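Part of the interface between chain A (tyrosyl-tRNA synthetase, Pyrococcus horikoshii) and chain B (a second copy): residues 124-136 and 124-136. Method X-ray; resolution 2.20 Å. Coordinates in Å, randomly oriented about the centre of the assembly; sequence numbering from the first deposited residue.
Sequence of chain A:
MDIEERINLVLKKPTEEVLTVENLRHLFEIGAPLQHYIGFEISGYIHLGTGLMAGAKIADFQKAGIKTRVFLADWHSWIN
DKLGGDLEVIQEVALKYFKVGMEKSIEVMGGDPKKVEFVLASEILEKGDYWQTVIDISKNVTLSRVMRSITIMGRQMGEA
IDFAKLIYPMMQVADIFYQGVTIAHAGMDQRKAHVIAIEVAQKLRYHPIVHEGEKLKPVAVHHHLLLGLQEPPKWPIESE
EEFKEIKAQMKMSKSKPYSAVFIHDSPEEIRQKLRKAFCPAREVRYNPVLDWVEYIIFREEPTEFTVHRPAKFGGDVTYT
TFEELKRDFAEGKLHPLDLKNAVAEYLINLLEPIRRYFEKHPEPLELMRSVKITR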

ATOM      1  N   ILE A 124      -6.957  12.500   8.110  1.00 18.24           N
ATOM      2  CA  ILE A 124      -5.812  11.755   8.624  1.00 18.97           C
ATOM      3  C   ILE A 124      -4.963  11.177   7.495  1.00 16.05           C
ATOM      4  O   ILE A 124      -3.753  11.047   7.646  1.00 22.71           O
ATOM      5  CB  ILE A 124      -6.224  10.596   9.594  1.00 18.16           C
ATOM      6  CG1 ILE A 124      -6.983   9.498   8.844  1.00 21.95           C
ATOM      7  CG2 ILE A 124      -7.080  11.149  10.737  1.00 19.83           C
ATOM      8  CD1 ILE A 124      -7.310   8.269   9.719  1.00 18.01           C
ATOM      9  N   LEU A 125      -5.574  10.842   6.360  1.00 17.96           N
ATOM     10  CA  LEU A 125      -4.805  10.260   5.248  1.00 19.63           C
ATOM     11  C   LEU A 125      -3.795  11.243   4.641  1.00 21.77           C
ATOM     12  O   LEU A 125      -2.816  10.838   4.012  1.00 20.80           O
ATOM     13  CB  LEU A 125      -5.748   9.730   4.157  1.00 16.13           C
ATOM     14  CG  LEU A 125      -6.898   8.842   4.647  1.00 26.01           C
ATOM     15  CD1 LEU A 125      -7.787   8.426   3.464  1.00 21.66           C
ATOM     16  CD2 LEU A 125      -6.334   7.618   5.353  1.00 23.16           C
ATOM     17  N   GLU A 126      -4.034  12.534   4.842  1.00 22.56           N
ATOM     18  CA  GLU A 126      -3.131  13.570   4.345  1.00 29.09           C
ATOM     19  C   GLU A 126      -1.902  13.688   5.244  1.00 28.12           C
ATOM     20  O   GLU A 126      -1.091  14.595   5.094  1.00 27.52           O
ATOM     21  CB  GLU A 126      -3.870  14.918   4.255  1.00 25.03           C
ATOM     22  CG  GLU A 126      -4.679  15.053   2.965  1.00 29.62           C
ATOM     23  CD  GLU A 126      -5.734  16.146   3.010  1.00 38.08           C
ATOM     24  OE1 GLU A 126      -5.610  17.077   3.841  1.00 36.22           O
ATOM     25  OE2 GLU A 126      -6.685  16.072   2.198  1.00 41.97           O
ATOM     26  N   LYS A 127      -1.756  12.753   6.175  1.00 27.66           N
ATOM     27  CA  LYS A 127      -0.609  12.766   7.074  1.00 28.53           C
ATOM     28  C   LYS A 127       0.313  11.578   6.814  1.00 29.02           C
ATOM     29  O   LYS A 127      -0.118  10.429   6.863  1.00 27.05           O
ATOM     30  CB  LYS A 127      -1.095  12.756   8.523  1.00 32.57           C
ATOM     31  CG  LYS A 127      -1.830  14.024   8.900  1.00 38.59           C
ATOM     32  CD  LYS A 127      -2.292  13.993  10.340  1.00 48.39           C
ATOM     33  CE  LYS A 127      -2.555  15.402  10.842  1.00 59.74           C
ATOM     34  NZ  LYS A 127      -3.438  16.173   9.916  1.00 67.21           N
ATOM     35  N   GLY A 128       1.582  11.862   6.531  1.00 25.52           N
ATOM     36  CA  GLY A 128       2.537  10.803   6.265  1.00 21.84           C
ATOM     37  C   GLY A 128       2.763   9.824   7.409  1.00 25.85           C
ATOM     38  O   GLY A 128       3.072   8.658   7.164  1.00 21.38           O
ATOM     39  N   ASP A 129       2.623  10.278   8.655  1.00 23.11           N
ATOM     40  CA  ASP A 129       2.840   9.389   9.796  1.00 22.26           C
ATOM     41  C   ASP A 129       1.718   8.347   9.875  1.00 22.55           C
ATOM     42  O   ASP A 129       1.882   7.277  10.464  1.00 18.44           O
ATOM     43  CB  ASP A 129       2.972  10.198  11.098  1.00 24.59           C
ATOM     44  CG  ASP A 129       1.721  10.967  11.446  1.00 28.69           C
ATOM     45  OD1 ASP A 129       0.919  11.265  10.540  1.00 33.54           O
ATOM     46  OD2 ASP A 129       1.549  11.296  12.641  1.00 40.93           O
ATOM     47  N   TYR A 130       0.583   8.663   9.258  1.00 20.96           N
ATOM     48  CA  TYR A 130      -0.530   7.730   9.188  1.00 20.90           C
ATOM     49  C   TYR A 130      -0.071   6.594   8.260  1.00 21.66           C
ATOM     50  O   TYR A 130      -0.236   5.404   8.562  1.00 17.24           O
ATOM     51  CB  TYR A 130      -1.755   8.404   8.572  1.00 17.46           C
ATOM     52  CG  TYR A 130      -2.784   7.419   8.050  1.00 22.17           C
ATOM     53  CD1 TYR A 130      -3.784   6.910   8.884  1.00 15.24           C
ATOM     54  CD2 TYR A 130      -2.740   6.971   6.723  1.00 16.86           C
ATOM     55  CE1 TYR A 130      -4.714   5.983   8.414  1.00 13.29           C
ATOM     56  CE2 TYR A 130      -3.661   6.044   6.249  1.00 13.98           C
ATOM     57  CZ  TYR A 130      -4.646   5.556   7.098  1.00 14.52           C
ATOM     58  OH  TYR A 130      -5.570   4.656   6.616  1.00 14.87           O
ATOM     59  N   TRP A 131       0.516   6.969   7.129  1.00 23.69           N
ATOM     60  CA  TRP A 131       0.981   5.978   6.160  1.00 20.96           C
ATOM     61  C   TRP A 131       2.147   5.145   6.671  1.00 20.22           C
ATOM     62  O   TRP A 131       2.341   3.991   6.251  1.00 17.56           O
ATOM     63  CB  TRP A 131       1.309   6.662   4.830  1.00 18.28           C
ATOM     64  CG  TRP A 131       0.038   7.129   4.168  1.00 14.80           C
ATOM     65  CD1 TRP A 131      -0.562   8.354   4.298  1.00 15.45           C
ATOM     66  CD2 TRP A 131      -0.879   6.314   3.433  1.00 13.87           C
ATOM     67  NE1 TRP A 131      -1.804   8.343   3.697  1.00 16.80           N
ATOM     68  CE2 TRP A 131      -2.022   7.102   3.161  1.00 16.55           C
ATOM     69  CE3 TRP A 131      -0.850   4.992   2.986  1.00 11.74           C
ATOM     70  CZ2 TRP A 131      -3.124   6.604   2.458  1.00 18.45           C
ATOM     71  CZ3 TRP A 131      -1.953   4.496   2.285  1.00 16.46           C
ATOM     72  CH2 TRP A 131      -3.069   5.301   2.029  1.00 14.92           C
ATOM     73  N   GLN A 132       2.919   5.707   7.593  1.00 20.20           N
ATOM     74  CA  GLN A 132       4.024   4.949   8.147  1.00 19.41           C
ATOM     75  C   GLN A 132       3.397   3.786   8.921  1.00 18.22           C
ATOM     76  O   GLN A 132       3.937   2.681   8.964  1.00 19.23           O
ATOM     77  CB  GLN A 132       4.860   5.820   9.071  1.00 17.73           C
ATOM     78  CG  GLN A 132       6.009   5.065   9.748  1.00 23.17           C
ATOM     79  CD  GLN A 132       6.964   5.986  10.482  1.00 25.66           C
ATOM     80  OE1 GLN A 132       6.544   6.942  11.135  1.00 27.29           O
ATOM     81  NE2 GLN A 132       8.258   5.695  10.388  1.00 25.10           N
ATOM     82  N   THR A 133       2.239   4.040   9.515  1.00 20.31           N
ATOM     83  CA  THR A 133       1.537   3.008  10.264  1.00 20.11           C
ATOM     84  C   THR A 133       0.848   2.029   9.303  1.00 18.23           C
ATOM     85  O   THR A 133       0.695   0.853   9.618  1.00 16.99           O
ATOM     86  CB  THR A 133       0.565   3.652  11.286  1.00 21.38           C
ATOM     87  OG1 THR A 133       1.309   3.959  12.474  1.00 17.17           O
ATOM     88  CG2 THR A 133      -0.601   2.729  11.636  1.00 16.18           C
ATOM     89  N   VAL A 134       0.454   2.493   8.123  1.00 17.87           N
ATOM     90  CA  VAL A 134      -0.131   1.570   7.151  1.00 14.02           C
ATOM     91  C   VAL A 134       0.978   0.551   6.828  1.00 20.76           C
ATOM     92  O   VAL A 134       0.732  -0.658   6.746  1.00 18.37           O
ATOM     93  CB  VAL A 134      -0.550   2.276   5.836  1.00 15.52           C
ATOM     94  CG1 VAL A 134      -0.793   1.229   4.752  1.00 12.90           C
ATOM     95  CG2 VAL A 134      -1.839   3.103   6.054  1.00 12.77           C
ATOM     96  N   ILE A 135       2.202   1.054   6.660  1.00 19.27           N
ATOM     97  CA  ILE A 135       3.353   0.200   6.362  1.00 18.03           C
ATOM     98  C   ILE A 135       3.645  -0.743   7.537  1.00 21.95           C
ATOM     99  O   ILE A 135       3.828  -1.943   7.350  1.00 17.88           O
ATOM    100  CB  ILE A 135       4.640   1.028   6.109  1.00 20.07           C
ATOM    101  CG1 ILE A 135       4.471   1.919   4.876  1.00 23.41           C
ATOM    102  CG2 ILE A 135       5.834   0.092   5.924  1.00 10.75           C
ATOM    103  CD1 ILE A 135       4.171   1.159   3.619  1.00 25.14           C
ATOM    104  N   ASP A 136       3.697  -0.181   8.741  1.00 16.84           N
ATOM    105  CA  ASP A 136       3.981  -0.954   9.948  1.00 17.50           C
ATOM    106  C   ASP A 136       3.034  -2.144  10.073  1.00 21.20           C
ATOM    107  O   ASP A 136       3.449  -3.267  10.373  1.00 21.65           O
ATOM    108  CB  ASP A 136       3.856  -0.048  11.176  1.00 21.70           C
ATOM    109  CG  ASP A 136       4.306  -0.732  12.454  1.00 28.28           C
ATOM    110  OD1 ASP A 136       5.230  -1.574  12.389  1.00 22.68           O
ATOM    111  OD2 ASP A 136       3.746  -0.408  13.524  1.00 27.08           O
TER
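Chain B 124-136: ILEKGDYWQTVID

Trp131(A) and Trp131(B) form the apolar centre. Their CG atoms lie 3.2 Å apart, and the five-membered rings, with planes at 1° and centroids 4.3 Å apart, are slid so that they barely overlap. The offset places CB of each tryptophan over the other's five-membered ring: Trp131(B) CB lies 3.4 Å from the centroid of the Trp131(A) ring, 2° off its normal, and the reciprocal CH-pi contact has the same values. Both side chains adopt chi1 m (-70°), with chi2 near 90°. Further along, Ile135(B) CD1 packs 4.0 Å from Trp131(A) CH2, and Ile135(A) CD1 equally against Trp131(B) CH2.

Chain B repeats the conformation of chain A: the end of a helix, Ile124(B) and Leu125(B), that begins earlier in the chain, a break at Glu126(B) and Lys127(B), then helix from Gly128(B). The two 128-136 helices cross at 49° between N-to-C directions, their axes approaching to 9.0 Å.

Towards the polar edge, Gly128(A) meets the break at Glu126(B) and Lys127(B), and Gly128(B) that at Glu126(A) and Lys127(A). Gly128(B) CA lies 3.4 Å from Glu126(A) O; an ideal CB there would fall 2.1 Å from Glu126(A) C, a clash, so the absent side chain permits this approach. Gly128(A) N donates a weak, bent hydrogen bond to Glu126(B) O (3.5 Å, 121°). Water 1 donates to Glu126(B) O (2.9 Å) and weakly accepts from Gly128(A) N and Gly128(B) N (each 3.4 Å from the water).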

ATOM      1  N   ILE B 124      10.156  12.876   1.796  1.00 16.49           N
ATOM      2  CA  ILE B 124       8.924  12.963   1.013  1.00 22.50           C
ATOM      3  C   ILE B 124       7.860  11.944   1.453  1.00 22.55           C
ATOM      4  O   ILE B 124       6.670  12.181   1.263  1.00 19.40           O
ATOM      5  CB  ILE B 124       9.184  12.802  -0.522  1.00 21.52           C
ATOM      6  CG1 ILE B 124       9.597  11.365  -0.850  1.00 25.29           C
ATOM      7  CG2 ILE B 124      10.287  13.796  -0.978  1.00 18.87           C
ATOM      8  CD1 ILE B 124       9.868  11.112  -2.345  1.00 21.03           C
ATOM      9  N   LEU B 125       8.274  10.827   2.049  1.00 16.64           N
ATOM     10  CA  LEU B 125       7.309   9.808   2.479  1.00 22.65           C
ATOM     11  C   LEU B 125       6.445  10.301   3.638  1.00 27.45           C
ATOM     12  O   LEU B 125       5.312   9.854   3.816  1.00 26.07           O
ATOM     13  CB  LEU B 125       8.027   8.513   2.881  1.00 19.11           C
ATOM     14  CG  LEU B 125       8.963   7.864   1.844  1.00 29.44           C
ATOM     15  CD1 LEU B 125       9.444   6.528   2.370  1.00 24.30           C
ATOM     16  CD2 LEU B 125       8.249   7.670   0.506  1.00 22.22           C
ATOM     17  N   GLU B 126       6.990  11.233   4.416  1.00 27.55           N
ATOM     18  CA  GLU B 126       6.281  11.807   5.551  1.00 28.98           C
ATOM     19  C   GLU B 126       5.219  12.809   5.119  1.00 29.29           C
ATOM     20  O   GLU B 126       4.623  13.488   5.950  1.00 27.11           O
ATOM     21  CB  GLU B 126       7.277  12.472   6.502  1.00 30.91           C
ATOM     22  CG  GLU B 126       7.942  11.472   7.445  1.00 30.87           C
ATOM     23  CD  GLU B 126       9.206  12.004   8.096  1.00 37.24           C
ATOM     24  OE1 GLU B 126       9.385  13.245   8.144  1.00 37.99           O
ATOM     25  OE2 GLU B 126      10.013  11.169   8.570  1.00 37.13           O
ATOM     26  N   LYS B 127       4.982  12.897   3.817  1.00 25.82           N
ATOM     27  CA  LYS B 127       3.971  13.802   3.293  1.00 27.43           C
ATOM     28  C   LYS B 127       2.772  13.019   2.745  1.00 30.23           C
ATOM     29  O   LYS B 127       2.930  12.115   1.922  1.00 29.50           O
ATOM     30  CB  LYS B 127       4.575  14.683   2.195  1.00 34.80           C
ATOM     31  CG  LYS B 127       5.631  15.658   2.701  1.00 36.30           C
ATOM     32  CD  LYS B 127       5.991  16.658   1.617  1.00 50.61           C
ATOM     33  CE  LYS B 127       7.083  17.614   2.073  1.00 54.99           C
ATOM     34  NZ  LYS B 127       6.689  18.356   3.304  1.00 64.47           N
ATOM     35  N   GLY B 128       1.576  13.368   3.209  1.00 27.41           N
ATOM     36  CA  GLY B 128       0.375  12.687   2.761  1.00 19.17           C
ATOM     37  C   GLY B 128       0.067  12.796   1.273  1.00 24.97           C
ATOM     38  O   GLY B 128      -0.481  11.858   0.683  1.00 22.55           O
ATOM     39  N   ASP B 129       0.397  13.928   0.653  1.00 25.44           N
ATOM     40  CA  ASP B 129       0.120  14.075  -0.778  1.00 29.75           C
ATOM     41  C   ASP B 129       0.986  13.116  -1.605  1.00 27.79           C
ATOM     42  O   ASP B 129       0.665  12.802  -2.761  1.00 24.63           O
ATOM     43  CB  ASP B 129       0.301  15.541  -1.232  1.00 31.05           C
ATOM     44  CG  ASP B 129       1.693  16.079  -0.980  1.00 36.05           C
ATOM     45  OD1 ASP B 129       2.462  15.445  -0.227  1.00 40.31           O
ATOM     46  OD2 ASP B 129       2.013  17.154  -1.532  1.00 41.53           O
ATOM     47  N   TYR B 130       2.076  12.644  -1.004  1.00 24.75           N
ATOM     48  CA  TYR B 130       2.939  11.684  -1.669  1.00 19.81           C
ATOM     49  C   TYR B 130       2.144  10.389  -1.741  1.00 21.10           C
ATOM     50  O   TYR B 130       2.049   9.747  -2.792  1.00 18.69           O
ATOM     51  CB  TYR B 130       4.206  11.432  -0.860  1.00 20.86           C
ATOM     52  CG  TYR B 130       4.926  10.164  -1.271  1.00 20.32           C
ATOM     53  CD1 TYR B 130       5.853  10.166  -2.322  1.00 17.40           C
ATOM     54  CD2 TYR B 130       4.666   8.954  -0.620  1.00 15.16           C
ATOM     55  CE1 TYR B 130       6.516   8.978  -2.711  1.00 17.97           C
ATOM     56  CE2 TYR B 130       5.307   7.776  -0.998  1.00 19.76           C
ATOM     57  CZ  TYR B 130       6.235   7.791  -2.038  1.00 22.98           C
ATOM     58  OH  TYR B 130       6.892   6.623  -2.365  1.00 16.22           O
ATOM     59  N   TRP B 131       1.551  10.013  -0.614  1.00 20.19           N
ATOM     60  CA  TRP B 131       0.783   8.778  -0.572  1.00 23.19           C
ATOM     61  C   TRP B 131      -0.468   8.806  -1.436  1.00 21.75           C
ATOM     62  O   TRP B 131      -0.921   7.768  -1.937  1.00 24.22           O
ATOM     63  CB  TRP B 131       0.479   8.407   0.881  1.00 18.00           C
ATOM     64  CG  TRP B 131       1.749   7.987   1.550  1.00 15.52           C
ATOM     65  CD1 TRP B 131       2.608   8.779   2.252  1.00 13.44           C
ATOM     66  CD2 TRP B 131       2.387   6.709   1.433  1.00 12.13           C
ATOM     67  NE1 TRP B 131       3.750   8.078   2.572  1.00 11.80           N
ATOM     68  CE2 TRP B 131       3.639   6.805   2.077  1.00 16.48           C
ATOM     69  CE3 TRP B 131       2.025   5.494   0.836  1.00 17.31           C
ATOM     70  CZ2 TRP B 131       4.534   5.729   2.142  1.00 14.91           C
ATOM     71  CZ3 TRP B 131       2.923   4.419   0.901  1.00 16.24           C
ATOM     72  CH2 TRP B 131       4.158   4.549   1.549  1.00 16.46           C
ATOM     73  N   GLN B 132      -1.022   9.992  -1.633  1.00 22.12           N
ATOM     74  CA  GLN B 132      -2.186  10.098  -2.489  1.00 22.08           C
ATOM     75  C   GLN B 132      -1.734   9.694  -3.894  1.00 19.80           C
ATOM     76  O   GLN B 132      -2.487   9.087  -4.662  1.00 24.37           O
ATOM     77  CB  GLN B 132      -2.721  11.531  -2.492  1.00 21.21           C
ATOM     78  CG  GLN B 132      -3.945  11.705  -3.379  1.00 25.61           C
ATOM     79  CD  GLN B 132      -4.631  13.044  -3.172  1.00 27.95           C
ATOM     80  OE1 GLN B 132      -3.977  14.080  -3.078  1.00 29.92           O
ATOM     81  NE2 GLN B 132      -5.957  13.028  -3.117  1.00 21.20           N
ATOM     82  N   THR B 133      -0.493  10.023  -4.229  1.00 17.28           N
ATOM     83  CA  THR B 133       0.014   9.666  -5.545  1.00 20.92           C
ATOM     84  C   THR B 133       0.336   8.172  -5.595  1.00 19.58           C
ATOM     85  O   THR B 133       0.207   7.543  -6.633  1.00 19.24           O
ATOM     86  CB  THR B 133       1.208  10.570  -5.929  1.00 23.78           C
ATOM     87  OG1 THR B 133       0.691  11.722  -6.613  1.00 21.43           O
ATOM     88  CG2 THR B 133       2.216   9.844  -6.829  1.00 17.77           C
ATOM     89  N   VAL B 134       0.723   7.590  -4.469  1.00 19.61           N
ATOM     90  CA  VAL B 134       0.971   6.150  -4.452  1.00 18.37           C
ATOM     91  C   VAL B 134      -0.352   5.468  -4.795  1.00 19.07           C
ATOM     92  O   VAL B 134      -0.380   4.494  -5.546  1.00 18.77           O
ATOM     93  CB  VAL B 134       1.423   5.648  -3.060  1.00 16.76           C
ATOM     94  CG1 VAL B 134       1.415   4.122  -3.024  1.00 16.41           C
ATOM     95  CG2 VAL B 134       2.819   6.167  -2.757  1.00 17.35           C
ATOM     96  N   ILE B 135      -1.447   5.979  -4.237  1.00 17.26           N
ATOM     97  CA  ILE B 135      -2.767   5.400  -4.492  1.00 17.98           C
ATOM     98  C   ILE B 135      -3.142   5.624  -5.959  1.00 19.71           C
ATOM     99  O   ILE B 135      -3.601   4.704  -6.642  1.00 22.92           O
ATOM    100  CB  ILE B 135      -3.862   6.041  -3.591  1.00 20.79           C
ATOM    101  CG1 ILE B 135      -3.586   5.734  -2.117  1.00 26.23           C
ATOM    102  CG2 ILE B 135      -5.229   5.504  -3.968  1.00 17.39           C
ATOM    103  CD1 ILE B 135      -3.527   4.243  -1.799  1.00 32.04           C
ATOM    104  N   ASP B 136      -2.937   6.847  -6.432  1.00 19.14           N
ATOM    105  CA  ASP B 136      -3.238   7.211  -7.817  1.00 21.50           C
ATOM    106  C   ASP B 136      -2.528   6.238  -8.763  1.00 19.74           C
ATOM    107  O   ASP B 136      -3.150   5.677  -9.662  1.00 22.86           O
ATOM    108  CB  ASP B 136      -2.802   8.668  -8.092  1.00 16.32           C
ATOM    109  CG  ASP B 136      -3.275   9.187  -9.461  1.00 22.98           C
ATOM    110  OD1 ASP B 136      -4.384   8.810  -9.912  1.00 24.31           O
ATOM    111  OD2 ASP B 136      -2.545   9.988 -10.078  1.00 23.90           O
TER
HETATM  112  O   HOH W   1       2.206  15.151   6.008  1.00 41.77           O
HETATM  113  O   HOH W   2       3.455  13.209   9.027  1.00 48.19           O